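PDB 2YZC: uricase from Arthrobacter globiformis, which catalyses the oxidation of uric acid by molecular oxygen to 5-hydroxyisourate, a precursor of (S)-allantoin. Local coordinates for residues 85-90 against 197-202; 203-208 against 234-239. All blocks are in the same frame, centred on the assembly; numbering follows the deposited sequence.

Contact 1 (85-90 against 197-202)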
loop_
_atom_site.group_PDB
_atom_site.type_symbol
_atom_site.label_atom_id
_atom_site.label_comp_id
_atom_site.label_asym_id
_atom_site.label_seq_id
_atom_site.Cartn_x
_atom_site.Cartn_y
_atom_site.Cartn_z
ATOM N N THR A 85 -4.361 -20.518 -16.799
ATOM C CA THR A 85 -4.966 -20.171 -15.525
ATOM C C THR A 85 -6.459 -20.503 -15.550
ATOM O O THR A 85 -6.998 -21.052 -14.588
ATOM C CB THR A 85 -4.771 -18.673 -15.233
ATOM O OG1 THR A 85 -3.369 -18.394 -15.141
ATOM C CG2 THR A 85 -5.454 -18.279 -13.934
ATOM N N GLU A 86 -7.129 -20.178 -16.651
ATOM C CA GLU A 86 -8.554 -20.466 -16.751
ATOM C C GLU A 86 -8.843 -21.963 -16.651
ATOM O O GLU A 86 -9.804 -22.375 -16.003
ATOM C CB GLU A 86 -9.127 -19.899 -18.055
ATOM C CG GLU A 86 -9.170 -18.381 -18.081
ATOM C CD GLU A 86 -7.938 -17.747 -18.718
ATOM O OE1 GLU A 86 -6.824 -18.303 -18.587
ATOM O OE2 GLU A 86 -8.089 -16.675 -19.346
ATOM N N GLU A 87 -8.017 -22.783 -17.286
ATOM C CA GLU A 87 -8.225 -24.224 -17.230
ATOM C C GLU A 87 -7.959 -24.772 -15.831
ATOM O O GLU A 87 -8.563 -25.761 -15.416
ATOM C CB GLU A 87 -7.348 -24.914 -18.276
ATOM C CG GLU A 87 -7.813 -24.600 -19.691
ATOM C CD GLU A 87 -6.808 -24.990 -20.747
ATOM O OE1 GLU A 87 -6.599 -26.203 -20.957
ATOM O OE2 GLU A 87 -6.222 -24.075 -21.363
ATOM N N PHE A 88 -7.066 -24.121 -15.097
ATOM C CA PHE A 88 -6.771 -24.546 -13.735
ATOM C C PHE A 88 -8.011 -24.273 -12.888
ATOM O O PHE A 88 -8.438 -25.117 -12.101
ATOM C CB PHE A 88 -5.583 -23.761 -13.171
ATOM C CG PHE A 88 -5.164 -24.195 -11.790
ATOM C CD1 PHE A 88 -4.790 -25.515 -11.541
ATOM C CD2 PHE A 88 -5.122 -23.279 -10.742
ATOM C CE1 PHE A 88 -4.377 -25.918 -10.264
ATOM C CE2 PHE A 88 -4.711 -23.669 -9.463
ATOM C CZ PHE A 88 -4.336 -24.994 -9.225
ATOM N N LEU A 89 -8.597 -23.091 -13.061
ATOM C CA LEU A 89 -9.783 -22.733 -12.295
ATOM C C LEU A 89 -10.955 -23.655 -12.634
ATOM O O LEU A 89 -11.735 -24.029 -11.752
ATOM C CB LEU A 89 -10.171 -21.273 -12.562
ATOM C CG LEU A 89 -9.166 -20.191 -12.146
ATOM C CD1 LEU A 89 -9.721 -18.822 -12.512
ATOM C CD2 LEU A 89 -8.892 -20.272 -10.649
ATOM N N LEU A 90 -11.079 -24.018 -13.907
ATOM C CA LEU A 90 -12.161 -24.902 -14.341
ATOM C C LEU A 90 -12.068 -26.259 -13.646
ATOM O O LEU A 90 -13.083 -26.840 -13.247
ATOM C CB LEU A 90 -12.121 -25.078 -15.864
ATOM C CG LEU A 90 -12.663 -23.892 -16.677
ATOM C CD1 LEU A 90 -12.259 -24.013 -18.141
ATOM C CD2 LEU A 90 -14.181 -23.854 -16.544
ATOM N N VAL A 197 -11.938 -21.656 -25.510
ATOM C CA VAL A 197 -11.161 -20.515 -25.967
ATOM C C VAL A 197 -9.672 -20.820 -25.841
ATOM O O VAL A 197 -9.273 -21.624 -25.000
ATOM C CB VAL A 197 -11.457 -19.278 -25.078
ATOM C CG1 VAL A 197 -10.782 -18.043 -25.644
ATOM C CG2 VAL A 197 -12.955 -19.069 -24.944
ATOM N N ASP A 198 -8.857 -20.199 -26.689
ATOM C CA ASP A 198 -7.407 -20.363 -26.597
ATOM C C ASP A 198 -7.112 -19.190 -25.667
ATOM O O ASP A 198 -6.757 -18.106 -26.118
ATOM C CB ASP A 198 -6.735 -20.135 -27.955
ATOM C CG ASP A 198 -5.224 -20.297 -27.897
ATOM O OD1 ASP A 198 -4.632 -20.031 -26.830
ATOM O OD2 ASP A 198 -4.619 -20.675 -28.923
ATOM N N PHE A 199 -7.302 -19.412 -24.371
ATOM C CA PHE A 199 -7.131 -18.368 -23.371
ATOM C C PHE A 199 -5.888 -17.491 -23.476
ATOM O O PHE A 199 -5.997 -16.267 -23.399
ATOM C CB PHE A 199 -7.257 -18.985 -21.977
ATOM C CG PHE A 199 -8.606 -19.595 -21.717
ATOM C CD1 PHE A 199 -9.739 -18.793 -21.622
ATOM C CD2 PHE A 199 -8.752 -20.975 -21.589
ATOM C CE1 PHE A 199 -10.998 -19.354 -21.400
ATOM C CE2 PHE A 199 -10.007 -21.543 -21.368
ATOM C CZ PHE A 199 -11.129 -20.733 -21.273
ATOM N N ASP A 200 -4.715 -18.092 -23.650
ATOM C CA ASP A 200 -3.494 -17.298 -23.771
ATOM C C ASP A 200 -3.486 -16.449 -25.046
ATOM O O ASP A 200 -3.108 -15.279 -25.016
ATOM C CB ASP A 200 -2.252 -18.196 -23.766
ATOM C CG ASP A 200 -1.938 -18.760 -22.389
ATOM O OD1 ASP A 200 -2.553 -18.319 -21.393
ATOM O OD2 ASP A 200 -1.060 -19.647 -22.309
ATOM N N ALA A 201 -3.898 -17.037 -26.165
ATOM C CA ALA A 201 -3.907 -16.310 -27.431
ATOM C C ALA A 201 -4.890 -15.143 -27.415
ATOM O O ALA A 201 -4.585 -14.060 -27.917
ATOM C CB ALA A 201 -4.231 -17.257 -28.588
ATOM N N VAL A 202 -6.068 -15.357 -26.842
ATOM C CA VAL A 202 -7.056 -14.285 -26.785
ATOM C C VAL A 202 -6.596 -13.182 -25.836
ATOM O O VAL A 202 -6.739 -12.000 -26.141
ATOM C CB VAL A 202 -8.439 -14.820 -26.358
ATOM C CG1 VAL A 202 -9.422 -13.666 -26.186
ATOM C CG2 VAL A 202 -8.954 -15.789 -27.416
HETATM O O HOH W 1 -2.676 -18.672 -18.344
HETATM O O HOH W 2 -8.153 -15.271 -21.541
HETATM O O HOH W 3 -6.486 -22.743 -23.666
#
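E86 and F199 bring the two backbones nearest to each other, their CA atoms 7.1 Å apart, where the first turn of helix 85-99 faces the first turn of helix 199-216. D198 is the N-cap of the second helix, with A201 N donating to D198 OD1 at 3.2 Å. The F199 ring turns one face to E86. E86 CB stands 3.5 Å from the ring centroid and only 4° off the normal, a CH-pi contact over the face, while V197 O lies above the opposite face, offset toward the rim. Because the E86 chain bends at chi2 (93°), its carboxylate folds back over F199 CB and CD1, its plane 27° from that of the ring. E87 reaches the ring's edge instead, with OE2 4.0 Å from F199 CD2; that oxygen is also hydrogen-bonded to T84 OG1. Three waters lie between the two segments. One molecule donates to E86 OE2 (2.6 Å) and to F199 O, another to E87 OE2 and V197 O, and a third accepts from T85 N beside D200. R133, on strand 131-140, forms salt bridges with both E86 OE1 and D200 OD1, so it spans the two helix starts. The contact thus illustrates how one glutamate can serve two chemistries: its methylenes pack on an aromatic face, while arginine and water satisfy its buried carboxylate, which would be expected to favour the ionised form.

Contact 2 (203-208 against 234-239)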
loop_
_atom_site.group_PDB
_atom_site.type_symbol
_atom_site.label_atom_id
_atom_site.label_comp_id
_atom_site.label_asym_id
_atom_site.label_seq_id
_atom_site.Cartn_x
_atom_site.Cartn_y
_atom_site.Cartn_z
ATOM N N TYR A 203 -6.033 -13.551 -24.688
ATOM C CA TYR A 203 -5.554 -12.521 -23.766
ATOM C C TYR A 203 -4.527 -11.638 -24.474
ATOM O O TYR A 203 -4.591 -10.412 -24.389
ATOM C CB TYR A 203 -4.928 -13.144 -22.512
ATOM C CG TYR A 203 -4.232 -12.135 -21.620
ATOM C CD1 TYR A 203 -2.880 -11.837 -21.788
ATOM C CD2 TYR A 203 -4.933 -11.464 -20.619
ATOM C CE1 TYR A 203 -2.241 -10.894 -20.975
ATOM C CE2 TYR A 203 -4.308 -10.523 -19.806
ATOM C CZ TYR A 203 -2.963 -10.245 -19.987
ATOM O OH TYR A 203 -2.339 -9.330 -19.165
ATOM N N ALA A 204 -3.588 -12.258 -25.184
ATOM C CA ALA A 204 -2.560 -11.500 -25.894
ATOM C C ALA A 204 -3.179 -10.599 -26.957
ATOM O O ALA A 204 -2.783 -9.445 -27.118
ATOM C CB ALA A 204 -1.551 -12.451 -26.536
ATOM N N SER A 205 -4.156 -11.127 -27.686
ATOM C CA SER A 205 -4.814 -10.348 -28.723
ATOM C C SER A 205 -5.583 -9.174 -28.131
ATOM O O SER A 205 -5.503 -8.051 -28.636
ATOM C CB SER A 205 -5.779 -11.228 -29.520
ATOM O OG SER A 205 -6.564 -10.427 -30.385
ATOM N N VAL A 206 -6.336 -9.439 -27.069
ATOM C CA VAL A 206 -7.125 -8.398 -26.423
ATOM C C VAL A 206 -6.207 -7.292 -25.904
ATOM O O VAL A 206 -6.455 -6.109 -26.138
ATOM C CB VAL A 206 -7.987 -8.993 -25.281
ATOM C CG1 VAL A 206 -8.626 -7.888 -24.454
ATOM C CG2 VAL A 206 -9.088 -9.871 -25.885
ATOM N N ARG A 207 -5.133 -7.675 -25.221
ATOM C CA ARG A 207 -4.182 -6.687 -24.710
ATOM C C ARG A 207 -3.698 -5.793 -25.857
ATOM O O ARG A 207 -3.680 -4.567 -25.742
ATOM C CB ARG A 207 -2.985 -7.398 -24.063
ATOM C CG ARG A 207 -1.834 -6.480 -23.680
ATOM C CD ARG A 207 -0.684 -7.284 -23.081
ATOM N NE ARG A 207 0.464 -6.446 -22.751
ATOM C CZ ARG A 207 1.259 -5.870 -23.646
ATOM N NH1 ARG A 207 1.043 -6.041 -24.943
ATOM N NH2 ARG A 207 2.274 -5.115 -23.243
ATOM N N GLY A 208 -3.309 -6.415 -26.963
ATOM C CA GLY A 208 -2.830 -5.659 -28.108
ATOM C C GLY A 208 -3.880 -4.741 -28.719
ATOM O O GLY A 208 -3.569 -3.627 -29.139
ATOM N N ILE A 234 -14.660 -6.595 -29.191
ATOM C CA ILE A 234 -15.870 -7.318 -29.573
ATOM C C ILE A 234 -15.900 -7.654 -31.061
ATOM O O ILE A 234 -16.325 -8.744 -31.449
ATOM C CB ILE A 234 -17.145 -6.517 -29.233
ATOM C CG1 ILE A 234 -17.159 -6.141 -27.748
ATOM C CG2 ILE A 234 -18.384 -7.350 -29.575
ATOM C CD1 ILE A 234 -17.149 -7.323 -26.806
ATOM N N GLU A 235 -15.455 -6.722 -31.895
ATOM C CA GLU A 235 -15.452 -6.948 -33.337
ATOM C C GLU A 235 -14.451 -8.014 -33.761
ATOM O O GLU A 235 -14.642 -8.691 -34.773
ATOM C CB GLU A 235 -15.149 -5.643 -34.080
ATOM C CG GLU A 235 -16.295 -4.647 -34.068
ATOM C CD GLU A 235 -15.961 -3.371 -34.812
ATOM O OE1 GLU A 235 -16.873 -2.543 -35.015
ATOM O OE2 GLU A 235 -14.784 -3.194 -35.189
ATOM N N THR A 236 -13.390 -8.172 -32.978
ATOM C CA THR A 236 -12.351 -9.140 -33.303
ATOM C C THR A 236 -12.569 -10.537 -32.721
ATOM O O THR A 236 -12.160 -11.531 -33.323
ATOM C CB THR A 236 -10.970 -8.631 -32.828
ATOM O OG1 THR A 236 -10.704 -7.351 -33.418
ATOM C CG2 THR A 236 -9.868 -9.607 -33.227
ATOM N N HIS A 237 -13.215 -10.621 -31.563
ATOM C CA HIS A 237 -13.409 -11.919 -30.928
ATOM C C HIS A 237 -14.843 -12.370 -30.704
ATOM O O HIS A 237 -15.505 -11.919 -29.778
ATOM C CB HIS A 237 -12.655 -11.953 -29.599
ATOM C CG HIS A 237 -11.169 -11.900 -29.756
ATOM N ND1 HIS A 237 -10.459 -10.719 -29.742
ATOM C CD2 HIS A 237 -10.263 -12.882 -29.973
ATOM C CE1 HIS A 237 -9.179 -10.976 -29.943
ATOM N NE2 HIS A 237 -9.034 -12.282 -30.087
ATOM N N PRO A 238 -15.328 -13.298 -31.546
ATOM C CA PRO A 238 -16.690 -13.838 -31.463
ATOM C C PRO A 238 -16.994 -14.487 -30.113
ATOM O O PRO A 238 -18.147 -14.530 -29.687
ATOM C CB PRO A 238 -16.729 -14.855 -32.606
ATOM C CG PRO A 238 -15.764 -14.287 -33.600
ATOM C CD PRO A 238 -14.618 -13.860 -32.710
ATOM N N GLU A 239 -15.959 -14.990 -29.443
ATOM C CA GLU A 239 -16.155 -15.640 -28.154
ATOM C C GLU A 239 -16.386 -14.674 -26.998
ATOM O O GLU A 239 -16.654 -15.104 -25.878
ATOM C CB GLU A 239 -14.971 -16.559 -27.821
ATOM C CG GLU A 239 -13.603 -15.977 -28.126
ATOM C CD GLU A 239 -13.261 -16.065 -29.600
ATOM O OE1 GLU A 239 -13.234 -17.198 -30.131
ATOM O OE2 GLU A 239 -13.022 -15.010 -30.225
#
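The segment that sets T236 and H237 against S205 and V206 begins with I234, still helical, whose side chain packs on I240 and on V13 of a neighbouring subunit. At T236 the methyl CG2 comes 4.4 Å from S205 OG, a loose touch at the margin, while its hydroxyl turns back to hydrogen-bond with A232 O one turn earlier. H237 follows as the first residue to leave helical backbone angles, and its CA lies 8.5 Å from that of V206. This is where the chain comes out of a pair of antiparallel helices, 199-216 and 222-236, inserted between strands 182-192 and 240-254, the helix pair of the second half of the tunnelling fold (T-fold) to which uricases belong. With CG beside its own backbone N (chi1 -67°), the H237 imidazole crosses to the neighbouring helix and presents an edge to S205, whose OG lies near the ring plane. The ring is probably modelled turned over, so its atom-by-atom contacts with the serine are doubtful; turned back, it may hydrogen-bond to S205 OG. V206 CG2 approaches the same ring obliquely, and V202 and L209 of helix 199-216 also pack on it. Beyond P238, E239 places OE2 in the plane of the imidazole at another of its edges, and the E239 backbone hydrogen-bonds with N193, just past strand 182-192.

In the fold
Both contacts use helix 199-216: contact 1 its first turn, contact 2 the turns that follow. Their centres lie about 14 Å apart, and they meet directly where V202 packs on H237 and V197 on E239. Along the chain they come in series, contact 1 closing before contact 2 opens. Contact 1 is long-range, joining helix 85-99 of the first uricase-family region to the second region, whereas contact 2 spans a shorter stretch of chain, 26 residues at the closest ends, packing the end of helix 222-236 against its antiparallel partner. A single helix therefore links packing within one region to the junction between both, on a continuous antiparallel sheet and away from the allantoate and urate sites.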